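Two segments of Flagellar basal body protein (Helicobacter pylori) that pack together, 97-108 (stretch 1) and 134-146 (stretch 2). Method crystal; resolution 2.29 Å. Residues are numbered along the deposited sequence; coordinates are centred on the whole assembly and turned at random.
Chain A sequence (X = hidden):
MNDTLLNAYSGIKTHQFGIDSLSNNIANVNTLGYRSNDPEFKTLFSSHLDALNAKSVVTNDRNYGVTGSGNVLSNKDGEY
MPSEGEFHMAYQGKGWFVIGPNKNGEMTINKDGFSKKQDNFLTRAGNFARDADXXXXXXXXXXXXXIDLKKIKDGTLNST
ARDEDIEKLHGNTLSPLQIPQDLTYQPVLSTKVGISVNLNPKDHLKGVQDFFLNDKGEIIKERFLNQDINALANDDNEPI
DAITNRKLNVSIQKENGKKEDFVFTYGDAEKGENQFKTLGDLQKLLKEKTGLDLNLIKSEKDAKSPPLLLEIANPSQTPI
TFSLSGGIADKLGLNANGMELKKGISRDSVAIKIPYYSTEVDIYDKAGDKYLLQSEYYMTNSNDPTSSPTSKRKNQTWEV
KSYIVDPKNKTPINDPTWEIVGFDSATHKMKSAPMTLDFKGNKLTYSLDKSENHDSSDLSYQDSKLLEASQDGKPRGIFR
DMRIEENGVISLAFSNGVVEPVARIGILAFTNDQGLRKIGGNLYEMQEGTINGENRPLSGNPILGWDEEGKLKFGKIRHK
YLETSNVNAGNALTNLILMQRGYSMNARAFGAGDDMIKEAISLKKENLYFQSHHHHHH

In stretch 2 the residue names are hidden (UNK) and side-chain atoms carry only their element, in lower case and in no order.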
# COMPACT_ATOMS: atom_id res chain seq x y z
N PHE A 97 13.94 13.47 38.16
CA PHE A 97 14.06 14.29 36.97
C PHE A 97 15.49 14.80 36.88
O PHE A 97 16.20 14.90 37.88
CB PHE A 97 13.07 15.46 37.01
CG PHE A 97 11.63 15.03 36.89
CD1 PHE A 97 11.22 14.19 35.88
CD2 PHE A 97 10.68 15.46 37.82
CE1 PHE A 97 9.90 13.79 35.77
CE2 PHE A 97 9.36 15.07 37.71
CZ PHE A 97 8.96 14.23 36.69
N VAL A 98 15.93 15.11 35.66
CA VAL A 98 17.28 15.60 35.40
C VAL A 98 17.18 16.97 34.76
O VAL A 98 16.41 17.16 33.81
CB VAL A 98 18.07 14.68 34.47
CG1 VAL A 98 19.54 14.96 34.67
CG2 VAL A 98 17.69 13.23 34.71
N ILE A 99 17.96 17.92 35.28
CA ILE A 99 17.98 19.29 34.78
C ILE A 99 19.40 19.84 34.84
O ILE A 99 20.29 19.28 35.48
CB ILE A 99 17.04 20.21 35.58
CG1 ILE A 99 17.59 20.41 36.98
CG2 ILE A 99 15.62 19.66 35.62
CD1 ILE A 99 16.74 21.30 37.79
N GLY A 100 19.59 20.98 34.17
CA GLY A 100 20.89 21.59 34.07
C GLY A 100 20.79 23.02 33.59
O GLY A 100 19.77 23.44 33.03
N PRO A 101 21.86 23.80 33.79
CA PRO A 101 21.82 25.24 33.50
C PRO A 101 22.13 25.66 32.07
O PRO A 101 22.02 26.86 31.77
CB PRO A 101 22.90 25.79 34.44
CG PRO A 101 23.91 24.69 34.50
CD PRO A 101 23.11 23.40 34.46
N ASN A 102 22.48 24.73 31.17
CA ASN A 102 23.02 25.07 29.86
C ASN A 102 22.12 24.47 28.79
O ASN A 102 22.00 23.24 28.68
CB ASN A 102 24.47 24.58 29.73
CG ASN A 102 25.03 24.67 28.31
OD1 ASN A 102 24.31 24.86 27.33
ND2 ASN A 102 26.35 24.54 28.20
N LYS A 103 21.49 25.33 27.99
CA LYS A 103 20.79 24.92 26.78
C LYS A 103 21.81 24.73 25.67
O LYS A 103 22.52 25.67 25.32
CB LYS A 103 19.76 25.98 26.38
CG LYS A 103 19.47 26.08 24.90
CD LYS A 103 19.30 27.54 24.52
CE LYS A 103 20.55 28.33 24.90
NZ LYS A 103 20.39 29.80 24.79
N ASN A 104 21.83 23.51 25.11
CA ASN A 104 22.81 22.90 24.21
C ASN A 104 23.71 21.95 25.01
O ASN A 104 24.76 21.52 24.53
CB ASN A 104 23.59 23.91 23.34
CG ASN A 104 24.67 24.72 24.09
OD1 ASN A 104 25.43 24.20 24.91
ND2 ASN A 104 24.71 26.02 23.81
N GLY A 105 23.30 21.63 26.24
CA GLY A 105 24.04 20.69 27.05
C GLY A 105 23.72 19.23 26.78
O GLY A 105 22.78 18.90 26.07
N GLU A 106 24.49 18.31 27.34
CA GLU A 106 24.26 16.87 27.19
C GLU A 106 24.87 15.98 28.29
O GLU A 106 25.86 16.29 28.86
CB GLU A 106 24.69 16.39 25.81
CG GLU A 106 26.19 16.25 25.61
CD GLU A 106 26.56 15.72 24.24
OE1 GLU A 106 26.11 16.27 23.24
OE2 GLU A 106 27.31 14.74 24.19
N MET A 107 24.26 14.85 28.57
CA MET A 107 24.76 13.94 29.59
C MET A 107 24.59 12.53 29.06
O MET A 107 23.55 12.19 28.54
CB MET A 107 23.99 14.13 30.89
CG MET A 107 24.51 13.37 32.10
SD MET A 107 23.51 13.47 33.62
CE MET A 107 22.03 14.19 33.01
N THR A 108 25.63 11.73 29.18
CA THR A 108 25.60 10.40 28.69
C THR A 108 25.73 9.49 29.87
O THR A 108 26.56 9.71 30.69
CB THR A 108 26.77 10.14 27.75
OG1 THR A 108 26.67 11.00 26.63
CG2 THR A 108 26.77 8.75 27.27
N UNK A 134 10.21 27.67 23.56
CA UNK A 134 9.71 26.32 23.65
C UNK A 134 10.62 25.33 24.33
O UNK A 134 10.48 24.12 24.09
N UNK A 135 11.56 25.78 25.15
CA UNK A 135 12.39 24.88 25.95
C UNK A 135 11.69 24.58 27.27
O UNK A 135 11.10 25.48 27.88
c UNK A 135 14.95 26.31 24.15
c UNK A 135 16.65 25.03 23.07
c UNK A 135 15.87 26.17 23.13
c UNK A 135 14.78 25.33 25.12
c UNK A 135 13.77 25.48 26.23
c UNK A 135 15.58 24.20 25.03
o UNK A 135 17.57 24.86 22.06
c UNK A 135 16.51 24.04 24.01
N UNK A 136 11.74 23.32 27.70
CA UNK A 136 11.22 22.96 29.01
C UNK A 136 12.16 23.47 30.09
O UNK A 136 13.37 23.22 30.04
c UNK A 136 9.82 19.34 28.61
c UNK A 136 10.28 20.68 28.06
c UNK A 136 9.09 21.48 27.54
c UNK A 136 11.04 21.45 29.14
N UNK A 137 11.61 24.19 31.07
CA UNK A 137 12.39 24.83 32.12
C UNK A 137 11.67 24.68 33.44
O UNK A 137 10.44 24.61 33.49
c UNK A 137 12.65 26.32 31.83
c UNK A 137 11.31 27.07 31.61
c UNK A 137 13.61 26.50 30.65
N UNK A 138 12.45 24.64 34.52
CA UNK A 138 11.95 24.74 35.89
C UNK A 138 11.62 26.21 36.17
O UNK A 138 11.78 27.09 35.31
c UNK A 138 13.37 22.76 36.40
o UNK A 138 14.17 24.98 36.83
c UNK A 138 12.99 24.16 36.84
N UNK A 139 11.11 26.54 37.36
CA UNK A 139 10.92 27.96 37.68
C UNK A 139 12.23 28.73 37.87
O UNK A 139 12.23 29.96 37.73
c UNK A 139 10.44 25.67 38.36
c UNK A 139 9.44 26.59 38.98
c UNK A 139 10.09 27.94 38.98
N UNK A 140 13.34 28.05 38.17
CA UNK A 140 14.64 28.70 38.31
C UNK A 140 15.37 28.84 36.98
O UNK A 140 16.53 29.26 36.97
o UNK A 140 14.26 25.38 40.25
c UNK A 140 14.94 27.64 40.64
o UNK A 140 12.72 26.81 40.96
c UNK A 140 13.90 26.53 40.62
c UNK A 140 15.54 27.92 39.28
N UNK A 141 14.74 28.44 35.87
CA UNK A 141 15.36 28.53 34.56
C UNK A 141 16.25 27.38 34.16
O UNK A 141 16.95 27.49 33.15
N UNK A 142 16.28 26.28 34.92
CA UNK A 142 17.06 25.12 34.51
C UNK A 142 16.29 24.30 33.48
O UNK A 142 15.07 24.15 33.56
c UNK A 142 18.41 24.85 36.68
c UNK A 142 17.40 24.24 35.72
c UNK A 142 19.74 25.02 36.31
c UNK A 142 20.27 25.97 38.44
c UNK A 142 18.96 25.81 38.84
o UNK A 142 21.18 26.51 39.31
c UNK A 142 18.04 25.25 37.96
c UNK A 142 20.67 25.57 37.18
N UNK A 143 17.02 23.76 32.51
CA UNK A 143 16.41 23.01 31.43
C UNK A 143 16.19 21.56 31.84
O UNK A 143 16.97 20.99 32.59
c UNK A 143 18.74 25.07 29.83
c UNK A 143 17.29 23.06 30.17
c UNK A 143 16.46 25.22 29.22
c UNK A 143 18.93 26.37 29.45
o UNK A 143 18.08 28.38 28.54
c UNK A 143 17.51 24.46 29.72
c UNK A 143 16.64 26.52 28.83
c UNK A 143 17.88 27.09 28.94
N UNK A 144 15.12 20.98 31.31
CA UNK A 144 14.76 19.58 31.55
C UNK A 144 15.49 18.69 30.55
O UNK A 144 15.34 18.86 29.33
c UNK A 144 12.87 17.96 31.81
c UNK A 144 13.25 19.39 31.46
c UNK A 144 12.55 20.40 32.37
N UNK A 145 16.28 17.74 31.05
CA UNK A 145 17.03 16.83 30.19
C UNK A 145 16.22 15.57 29.89
O UNK A 145 15.56 15.01 30.78
c UNK A 145 20.03 19.80 31.00
c UNK A 145 19.42 17.49 30.73
c UNK A 145 21.31 19.52 30.61
o UNK A 145 22.16 20.60 30.58
c UNK A 145 20.73 17.20 30.33
c UNK A 145 18.37 16.42 30.81
c UNK A 145 21.69 18.23 30.27
c UNK A 145 19.11 18.80 31.07
N UNK A 146 16.32 15.12 28.64
CA UNK A 146 15.72 13.88 28.21
C UNK A 146 16.30 13.44 26.89
O UNK A 146 17.30 13.98 26.42

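Position 134 has no side-chain atoms, and its positive phi of 78° by itself favours glycine: Gly134. Position 135 carries one carbon and then a ring of six carbons bearing one oxygen, the pattern of tyrosine. Lys103 CG lies over one face of this ring, 3.9 Å from its centroid and 28° off the normal, a CH-pi contact; the residue is Tyr135.

Position 136 has four carbons forked at the second, and none comes near stretch 1; this is Leu136. At 137 one carbon carries two more, pointing away from stretch 1. The three carbons give Val137. Position 138 has one carbon bearing an oxygen and a carbon, and that outer carbon sits 3.9 Å from Ile99 CG2. A branched hydroxyl of this size is threonine, Thr138. Three carbons at 139 close a ring onto the backbone N, which only proline does; Pro139 does not touch stretch 1. Position 140 has three carbons, the third carrying two oxygens, a carboxylate at the length of glutamate: Glu140, also out of contact.

Position 141 lacks a side chain. At phi/psi 85/10° a CB would be jammed against the preceding carbonyl O, so Gly141 closes the type I turn that begins at Thr138.

Positions 142, 143 and 145 share the atom pattern of 135, and their surroundings differ. At 142 the CB lies 3.7 Å from Ile99 CD1, while Pro101 CA meets the ring edge near its plane; this is Tyr142, whose N donates to Thr138 OG1 at 3.1 Å. At 143 the ring takes Lys103 CB over one face, 3.6 Å from the centroid and 30° off the normal: Tyr143. Position 144 has three carbons, one bearing two, on the same sheet face as Ile99; it is Val144. At 145 the CB lies 4.1 Å from Val98 CB, and the ring oxygen is 4.0 Å from Gly105 CA. This is Tyr145, with CD2 4.2 Å from Met107 CE. Position 146 has no side-chain atoms and makes no contact: Gly146.

The contact rests on an antiparallel pairing. Tyr145 N donates to Val98 O at 2.8 Å and 169°; Gly100 and Tyr143 exchange two bonds, Tyr143 N to Gly100 O at 2.8 Å and Gly100 N to Tyr143 O at 3.1 Å. Tyrosines then cover the loop beyond the strand. An ideal CB on Gly100 or Gly105 would stand 2.6 Å from Tyr145 OH, so both glycines leave room for that hydroxyl. In all, 753 Å² is buried.

Stretch 2 (134-146) GYLVTPEGYYVYG
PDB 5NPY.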